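Local coordinates for protein Cj0977 (Campylobacter jejuni, PDB 3BNV) that is of unknown biochemical function but serves as a sigma28-regulated, nonflagellar virulence factor and adopts a hot-dog fold, at residues T38-E41 / A47-I50; I42-A47 / F114-K119; S55-D60 / D67-A72. All coordinates share one frame; numbering follows the deposited sequence.

Interaction 1. Residues T38-E41 / A47-I50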
loop_
_atom_site.group_PDB
_atom_site.type_symbol
_atom_site.label_atom_id
_atom_site.label_comp_id
_atom_site.label_asym_id
_atom_site.label_seq_id
_atom_site.Cartn_x
_atom_site.Cartn_y
_atom_site.Cartn_z
ATOM N N THR A 38 -9.213 8.231 6.621
ATOM C CA THR A 38 -10.154 9.283 6.288
ATOM C C THR A 38 -9.460 10.632 6.140
ATOM O O THR A 38 -8.596 10.991 6.928
ATOM C CB THR A 38 -11.166 9.426 7.396
ATOM O OG1 THR A 38 -11.898 8.203 7.501
ATOM C CG2 THR A 38 -12.085 10.558 7.133
ATOM N N ILE A 39 -9.838 11.380 5.114
ATOM C CA ILE A 39 -9.281 12.705 4.899
ATOM C C ILE A 39 -9.990 13.674 5.822
ATOM O O ILE A 39 -11.209 13.687 5.904
ATOM C CB ILE A 39 -9.472 13.153 3.460
ATOM C CG1 ILE A 39 -9.057 12.041 2.506
ATOM C CG2 ILE A 39 -8.673 14.415 3.183
ATOM C CD1 ILE A 39 -7.575 11.707 2.564
ATOM N N ILE A 40 -9.214 14.502 6.501
ATOM C CA ILE A 40 -9.651 15.197 7.706
ATOM C C ILE A 40 -9.498 16.711 7.479
ATOM O O ILE A 40 -10.057 17.531 8.197
ATOM C CB ILE A 40 -8.730 14.671 8.861
ATOM C CG1 ILE A 40 -9.370 14.676 10.199
ATOM C CG2 ILE A 40 -7.495 15.502 9.053
ATOM C CD1 ILE A 40 -8.268 14.759 11.246
ATOM N N GLU A 41 -8.727 17.056 6.455
ATOM C CA GLU A 41 -8.525 18.437 6.057
ATOM C C GLU A 41 -7.884 18.489 4.676
ATOM O O GLU A 41 -7.036 17.648 4.326
ATOM C CB GLU A 41 -7.669 19.174 7.076
ATOM C CG GLU A 41 -7.168 20.497 6.592
ATOM C CD GLU A 41 -6.585 21.351 7.704
ATOM O OE1 GLU A 41 -6.371 22.560 7.432
ATOM O OE2 GLU A 41 -6.354 20.831 8.837
ATOM N N ALA A 47 -3.154 18.169 2.284
ATOM C CA ALA A 47 -4.179 17.309 2.873
ATOM C C ALA A 47 -3.714 16.653 4.171
ATOM O O ALA A 47 -2.524 16.382 4.363
ATOM C CB ALA A 47 -4.625 16.259 1.885
ATOM N N LYS A 48 -4.662 16.397 5.060
ATOM C CA LYS A 48 -4.371 15.748 6.342
ATOM C C LYS A 48 -5.291 14.545 6.516
ATOM O O LYS A 48 -6.483 14.631 6.224
ATOM C CB LYS A 48 -4.601 16.734 7.479
ATOM C CG LYS A 48 -3.737 16.505 8.709
ATOM C CD LYS A 48 -4.082 17.497 9.846
ATOM C CE LYS A 48 -3.056 17.431 11.010
ATOM N NZ LYS A 48 -2.924 18.723 11.815
ATOM N N SER A 49 -4.761 13.414 6.957
ATOM C CA SER A 49 -5.628 12.241 7.127
ATOM C C SER A 49 -5.331 11.464 8.387
ATOM O O SER A 49 -4.330 11.702 9.052
ATOM C CB SER A 49 -5.578 11.331 5.898
ATOM O OG SER A 49 -4.426 10.518 5.899
ATOM N N ILE A 50 -6.220 10.562 8.747
ATOM C CA ILE A 50 -5.921 9.706 9.868
ATOM C C ILE A 50 -6.278 8.274 9.552
ATOM O O ILE A 50 -7.260 8.015 8.882
ATOM C CB ILE A 50 -6.528 10.190 11.230
ATOM C CG1 ILE A 50 -7.939 9.704 11.386
ATOM C CG2 ILE A 50 -6.362 11.696 11.478
ATOM C CD1 ILE A 50 -7.945 8.417 12.157
#
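Thr38 and Ile50 form an antiparallel hydrogen-bonded pair, each backbone N reaching the other's O at 3.0 Å, and from there segments 38-41 and 47-50 run as neighbouring strands until the register slips by one residue. Ile39 and Ser49 make the following non-hydrogen-bonded pair; beyond it Ile40 and Glu41 both face Lys48, the definition of a classic beta bulge. The Lys48 carbonyl takes a firm bond from Ile40 N (2.7 Å from N to O) and a weak, less straight one from Glu41 N, while Lys48 N returns a bond of 2.8 Å to Glu41 O. These strands are the first hairpin of the hot-dog sheet, 38-43 being an outermost strand within the chain. The bulge turns Ile40 toward its neighbour: CG2 packs on Lys48 CB at 3.5 Å, and CG1, anti to the backbone N (chi1 -151°), carries CD1 to within 3.6 Å of Ile50 CG2. Glu41 CB lies 3.9 Å from Lys48 CB, yet the charged ends diverge, leaving OE2 of Glu41 and NZ of Lys48 5.0 Å apart. On the other sheet face, Ile39 CD1 meets Ser49 CB at 3.9 Å; there Ile39 rests on Tyr76 and Ala80, and Ser49 on Val77, of helix 67-82.

Interaction 2. Residues I42-A47 / F114-K119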
loop_
_atom_site.group_PDB
_atom_site.type_symbol
_atom_site.label_atom_id
_atom_site.label_comp_id
_atom_site.label_asym_id
_atom_site.label_seq_id
_atom_site.Cartn_x
_atom_site.Cartn_y
_atom_site.Cartn_z
ATOM N N ILE A 42 -8.324 19.450 3.870
ATOM C CA ILE A 42 -7.697 19.658 2.568
ATOM C C ILE A 42 -7.656 21.117 2.213
ATOM O O ILE A 42 -8.382 21.911 2.762
ATOM C CB ILE A 42 -8.343 18.881 1.408
ATOM C CG1 ILE A 42 -9.573 19.598 0.891
ATOM C CG2 ILE A 42 -8.704 17.478 1.816
ATOM C CD1 ILE A 42 -10.074 18.952 -0.382
ATOM N N ASP A 43 -6.767 21.452 1.300
ATOM C CA ASP A 43 -6.536 22.818 0.877
ATOM C C ASP A 43 -5.695 22.695 -0.387
ATOM O O ASP A 43 -5.281 21.588 -0.784
ATOM C CB ASP A 43 -5.739 23.564 1.959
ATOM C CG ASP A 43 -6.067 25.073 2.042
ATOM O OD1 ASP A 43 -5.675 25.687 3.061
ATOM O OD2 ASP A 43 -6.710 25.659 1.124
ATOM N N LYS A 44 -5.418 23.826 -1.012
ATOM C CA LYS A 44 -4.526 23.840 -2.157
ATOM C C LYS A 44 -3.196 23.150 -1.810
ATOM O O LYS A 44 -2.492 23.584 -0.883
ATOM C CB LYS A 44 -4.258 25.285 -2.563
ATOM C CG LYS A 44 -3.342 25.417 -3.741
ATOM C CD LYS A 44 -3.967 24.797 -4.958
ATOM C CE LYS A 44 -3.557 25.538 -6.218
ATOM N NZ LYS A 44 -2.224 25.089 -6.707
ATOM N N ASN A 45 -2.853 22.083 -2.534
ATOM C CA ASN A 45 -1.541 21.452 -2.365
ATOM C C ASN A 45 -1.344 20.820 -1.007
ATOM O O ASN A 45 -0.207 20.605 -0.577
ATOM C CB ASN A 45 -0.402 22.450 -2.606
ATOM C CG ASN A 45 -0.105 22.656 -4.094
ATOM O OD1 ASN A 45 -0.364 21.776 -4.923
ATOM N ND2 ASN A 45 0.437 23.817 -4.432
ATOM N N TYR A 46 -2.438 20.518 -0.322
ATOM C CA TYR A 46 -2.338 20.103 1.063
ATOM C C TYR A 46 -3.478 19.171 1.469
ATOM O O TYR A 46 -4.629 19.361 1.062
ATOM C CB TYR A 46 -2.315 21.331 1.976
ATOM C CG TYR A 46 -2.408 20.955 3.438
ATOM C CD1 TYR A 46 -3.634 20.950 4.108
ATOM C CD2 TYR A 46 -1.277 20.565 4.135
ATOM C CE1 TYR A 46 -3.712 20.597 5.434
ATOM C CE2 TYR A 46 -1.346 20.197 5.448
ATOM C CZ TYR A 46 -2.557 20.213 6.104
ATOM O OH TYR A 46 -2.588 19.834 7.435
ATOM N N ALA A 47 -3.154 18.169 2.284
ATOM C CA ALA A 47 -4.179 17.309 2.873
ATOM C C ALA A 47 -3.714 16.653 4.171
ATOM O O ALA A 47 -2.524 16.382 4.363
ATOM C CB ALA A 47 -4.625 16.259 1.885
ATOM N N PHE A 114 4.937 22.800 -5.269
ATOM C CA PHE A 114 4.260 23.791 -6.079
ATOM C C PHE A 114 4.536 23.588 -7.561
ATOM O O PHE A 114 5.684 23.395 -7.966
ATOM C CB PHE A 114 4.723 25.180 -5.624
ATOM C CG PHE A 114 4.092 26.326 -6.357
ATOM C CD1 PHE A 114 4.704 26.871 -7.477
ATOM C CD2 PHE A 114 2.917 26.902 -5.896
ATOM C CE1 PHE A 114 4.142 27.961 -8.138
ATOM C CE2 PHE A 114 2.350 27.997 -6.560
ATOM C CZ PHE A 114 2.966 28.515 -7.679
ATOM N N ASP A 115 3.472 23.628 -8.355
ATOM C CA ASP A 115 3.566 23.355 -9.781
ATOM C C ASP A 115 2.207 23.525 -10.457
ATOM O O ASP A 115 1.451 22.567 -10.617
ATOM C CB ASP A 115 4.088 21.940 -10.017
ATOM C CG ASP A 115 4.502 21.707 -11.454
ATOM O OD1 ASP A 115 4.314 22.617 -12.297
ATOM O OD2 ASP A 115 5.020 20.601 -11.741
ATOM N N GLU A 116 1.896 24.746 -10.859
ATOM C CA GLU A 116 0.632 24.977 -11.538
ATOM C C GLU A 116 0.699 24.720 -13.048
ATOM O O GLU A 116 -0.220 25.067 -13.777
ATOM C CB GLU A 116 0.061 26.375 -11.210
ATOM C CG GLU A 116 -0.804 26.382 -9.926
ATOM C CD GLU A 116 -1.742 27.592 -9.795
ATOM O OE1 GLU A 116 -1.911 28.362 -10.783
ATOM O OE2 GLU A 116 -2.317 27.775 -8.690
ATOM N N THR A 117 1.762 24.083 -13.523
ATOM C CA THR A 117 1.826 23.775 -14.960
ATOM C C THR A 117 1.619 22.286 -15.225
ATOM O O THR A 117 0.625 21.887 -15.831
ATOM C CB THR A 117 3.159 24.238 -15.650
ATOM O OG1 THR A 117 4.203 23.279 -15.401
ATOM C CG2 THR A 117 3.584 25.651 -15.175
ATOM N N SER A 118 2.556 21.480 -14.748
ATOM C CA SER A 118 2.595 20.070 -15.065
ATOM C C SER A 118 1.455 19.256 -14.419
ATOM O O SER A 118 1.003 19.564 -13.325
ATOM C CB SER A 118 3.984 19.505 -14.705
ATOM O OG SER A 118 4.001 18.079 -14.776
ATOM N N LYS A 119 0.992 18.226 -15.118
ATOM C CA LYS A 119 0.050 17.236 -14.558
ATOM C C LYS A 119 0.729 16.195 -13.650
ATOM O O LYS A 119 0.051 15.444 -12.947
ATOM C CB LYS A 119 -0.715 16.524 -15.682
ATOM C CG LYS A 119 -1.630 17.422 -16.483
ATOM C CD LYS A 119 -2.159 16.674 -17.681
ATOM C CE LYS A 119 -3.063 17.572 -18.529
ATOM N NZ LYS A 119 -4.272 17.968 -17.761
HETATM O O HOH W 1 1.406 24.697 -7.269
#
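Lys44 and Glu116 supply the charged part of this surface contact: NZ of Lys44 lies 3.3 Å from OE2 of Glu116, a salt bridge whose hydrogen bond is weak. The lysine chain bends at three successive torsions before its end meets the extended glutamate at an oblique angle. Water-mediated bonding comes next. One water accepts both from Asn45 ND2, at 3.1 Å, and from the backbone N of Asp115, joining the two loops without direct contact between those residues. The same amide uses its OD1 to accept from Arg121, so Asn45 is held from both ends of its polar group. Van der Waals contact is slight, with ND2 of Asn45 4.2 Å from CD2 of Phe114, oblique to the ring. Bonds within each segment shape the partners. Asp115 OD1 gathers Thr117 N, Thr117 OG1 and Ser118 N in an Asx turn; the hydroxyl comes on the syn side, whereas both backbone donors approach from above the carboxylate plane. In the other segment, Tyr46 N bonds to Asp43 O at 3.1 Å, closing the type II beta turn of the 38-43/46-52 hairpin. The arrangement is thus a surface meeting of two strand-connecting loops at the margin of the hot-dog sheet.

Interaction 3. Residues S55-D60 / D67-A72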
loop_
_atom_site.group_PDB
_atom_site.type_symbol
_atom_site.label_atom_id
_atom_site.label_comp_id
_atom_site.label_asym_id
_atom_site.label_seq_id
_atom_site.Cartn_x
_atom_site.Cartn_y
_atom_site.Cartn_z
ATOM N N SER A 55 -8.144 -4.747 13.132
ATOM C CA SER A 55 -7.702 -6.129 13.089
ATOM C C SER A 55 -7.687 -6.663 11.669
ATOM O O SER A 55 -7.148 -7.728 11.427
ATOM C CB SER A 55 -8.595 -6.987 13.930
ATOM O OG SER A 55 -9.907 -6.918 13.414
ATOM N N GLU A 56 -8.251 -5.912 10.725
ATOM C CA GLU A 56 -8.229 -6.319 9.319
ATOM C C GLU A 56 -6.900 -6.079 8.631
ATOM O O GLU A 56 -6.683 -6.564 7.530
ATOM C CB GLU A 56 -9.368 -5.648 8.540
ATOM C CG GLU A 56 -10.735 -6.282 8.891
ATOM C CD GLU A 56 -11.882 -5.757 8.031
ATOM O OE1 GLU A 56 -11.737 -4.628 7.489
ATOM O OE2 GLU A 56 -12.916 -6.470 7.906
HETATM N N MSE A 57 -6.012 -5.330 9.280
HETATM C CA MSE A 57 -4.715 -5.018 8.694
HETATM C C MSE A 57 -3.523 -5.697 9.374
HETATM O O MSE A 57 -2.379 -5.414 9.044
HETATM C CB MSE A 57 -4.520 -3.503 8.576
HETATM C CG MSE A 57 -5.652 -2.684 9.167
HETATM SE SE MSE A 57 -5.397 -0.740 9.076
HETATM C CE MSE A 57 -3.509 -0.705 9.480
ATOM N N VAL A 58 -3.775 -6.606 10.303
ATOM C CA VAL A 58 -2.678 -7.263 10.999
ATOM C C VAL A 58 -1.919 -8.213 10.097
ATOM O O VAL A 58 -2.492 -8.801 9.199
ATOM C CB VAL A 58 -3.150 -8.061 12.246
ATOM C CG1 VAL A 58 -3.776 -7.130 13.281
ATOM C CG2 VAL A 58 -4.099 -9.204 11.821
ATOM N N ALA A 59 -0.629 -8.367 10.371
ATOM C CA ALA A 59 0.208 -9.340 9.696
ATOM C C ALA A 59 0.276 -10.613 10.511
ATOM O O ALA A 59 0.484 -11.691 9.970
ATOM C CB ALA A 59 1.594 -8.786 9.530
ATOM N N ASP A 60 0.121 -10.478 11.825
ATOM C CA ASP A 60 0.289 -11.602 12.722
ATOM C C ASP A 60 -0.653 -11.549 13.932
ATOM O O ASP A 60 -1.509 -10.664 14.032
ATOM C CB ASP A 60 1.753 -11.750 13.131
ATOM C CG ASP A 60 2.274 -10.578 13.967
ATOM O OD1 ASP A 60 1.473 -9.843 14.596
ATOM O OD2 ASP A 60 3.512 -10.406 14.013
ATOM N N ASP A 67 2.747 -3.305 6.718
ATOM C CA ASP A 67 3.228 -1.984 6.339
ATOM C C ASP A 67 2.459 -1.361 5.167
ATOM O O ASP A 67 2.293 -0.136 5.102
ATOM C CB ASP A 67 4.717 -2.046 6.040
ATOM C CG ASP A 67 5.566 -2.367 7.286
ATOM O OD1 ASP A 67 6.255 -3.426 7.332
ATOM O OD2 ASP A 67 5.572 -1.539 8.225
ATOM N N ALA A 68 1.958 -2.182 4.254
ATOM C CA ALA A 68 1.247 -1.668 3.088
ATOM C C ALA A 68 0.056 -0.794 3.435
ATOM O O ALA A 68 -0.324 0.090 2.659
ATOM C CB ALA A 68 0.813 -2.795 2.200
ATOM N N PHE A 69 -0.541 -1.005 4.594
ATOM C CA PHE A 69 -1.675 -0.158 4.974
ATOM C C PHE A 69 -1.220 1.241 5.283
ATOM O O PHE A 69 -1.943 2.206 5.049
ATOM C CB PHE A 69 -2.476 -0.761 6.115
ATOM C CG PHE A 69 -3.132 -2.025 5.722
ATOM C CD1 PHE A 69 -4.244 -1.999 4.918
ATOM C CD2 PHE A 69 -2.567 -3.241 6.050
ATOM C CE1 PHE A 69 -4.843 -3.157 4.497
ATOM C CE2 PHE A 69 -3.146 -4.403 5.641
ATOM C CZ PHE A 69 -4.290 -4.370 4.857
ATOM N N ILE A 70 0.007 1.367 5.775
ATOM C CA ILE A 70 0.521 2.695 6.007
ATOM C C ILE A 70 0.690 3.319 4.641
ATOM O O ILE A 70 0.330 4.482 4.441
ATOM C CB ILE A 70 1.859 2.649 6.683
ATOM C CG1 ILE A 70 1.774 1.880 7.983
ATOM C CG2 ILE A 70 2.367 4.023 6.957
ATOM C CD1 ILE A 70 3.215 1.500 8.477
ATOM N N PHE A 71 1.216 2.538 3.690
ATOM C CA PHE A 71 1.391 3.054 2.344
ATOM C C PHE A 71 0.034 3.425 1.771
ATOM O O PHE A 71 -0.140 4.505 1.233
ATOM C CB PHE A 71 2.096 2.062 1.428
ATOM C CG PHE A 71 2.281 2.568 -0.006
ATOM C CD1 PHE A 71 1.350 2.300 -0.987
ATOM C CD2 PHE A 71 3.396 3.318 -0.362
ATOM C CE1 PHE A 71 1.539 2.760 -2.294
ATOM C CE2 PHE A 71 3.557 3.790 -1.657
ATOM C CZ PHE A 71 2.637 3.499 -2.622
ATOM N N ALA A 72 -0.951 2.549 1.912
ATOM C CA ALA A 72 -2.259 2.885 1.411
ATOM C C ALA A 72 -2.702 4.238 1.929
ATOM O O ALA A 72 -3.179 5.058 1.160
ATOM C CB ALA A 72 -3.259 1.826 1.783
#
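CG of Phe69 points opposite its own carbonyl carbon (chi1 -65°), which sends the phenyl ring out from helix 67-82 toward the preceding loop, where it meets Met57, a selenomethionine. On the methionine side the outer torsions matter: the chain stays extended through SE (chi2 178°) and then bends at the last torsion, so that CE of Met57 comes back to 3.5 Å from CB of Phe69. The atom that meets the ring itself, CB of Met57, is placed by the backbone of the loop, which sets it over one face. This is a CH-pi contact, with CB 3.4 Å from the ring centroid and shifted toward the rim, where Phe69 CD2 is its nearest atom. The two side chains thus meet at two places, the root of the methionine over the ring and its methyl end against the root of the phenylalanine. Between them, SE lies 4.8 Å from the ring centroid and 33° off the ring normal, an oblique Met-aromatic contact. Glu56 adds its carbonyl O, 4.2 Å from Phe69 CZ. The loop is also tied to the chain just ahead of the helix by backbone hydrogen bonding between Met57 and Phe66, and the selenomethionine packs on Ile65. Other residues of 67-72 face the second subunit: Asp67 OD1 bonds to Ile89 N of that subunit, and Phe71 stacks on Phe71 of the same partner. The contact therefore packs the loop leading into the helix against that helix's first turn, while the helix also takes part in the dimer interface; an antiparallel sheet wrapped round a long central helix is the hallmark of the hot-dog fold.

How the interactions relate
Interactions 1 and 2 work on the same hairpin, share Ala47 and touch where Glu41 CG packs on Tyr46 CE1. Along that hairpin, backbone hydrogen bonding within a buried part of the sheet gives way to a surface salt bridge and a water bridge at its turn, so the chemistry follows position in the fold. Interaction 3, also buried, is mainly apolar and aromatic, with no hydrogen bonds between its segments, and joins a loop to helix 67-82, which follows strand 46-52 in the chain; residues of that helix pack behind interaction 1 as well. Interactions 2 and 3 lie on opposite sides of the chain's centre, their own centres about 28 Å apart, and of the three only 3 adjoins the second subunit.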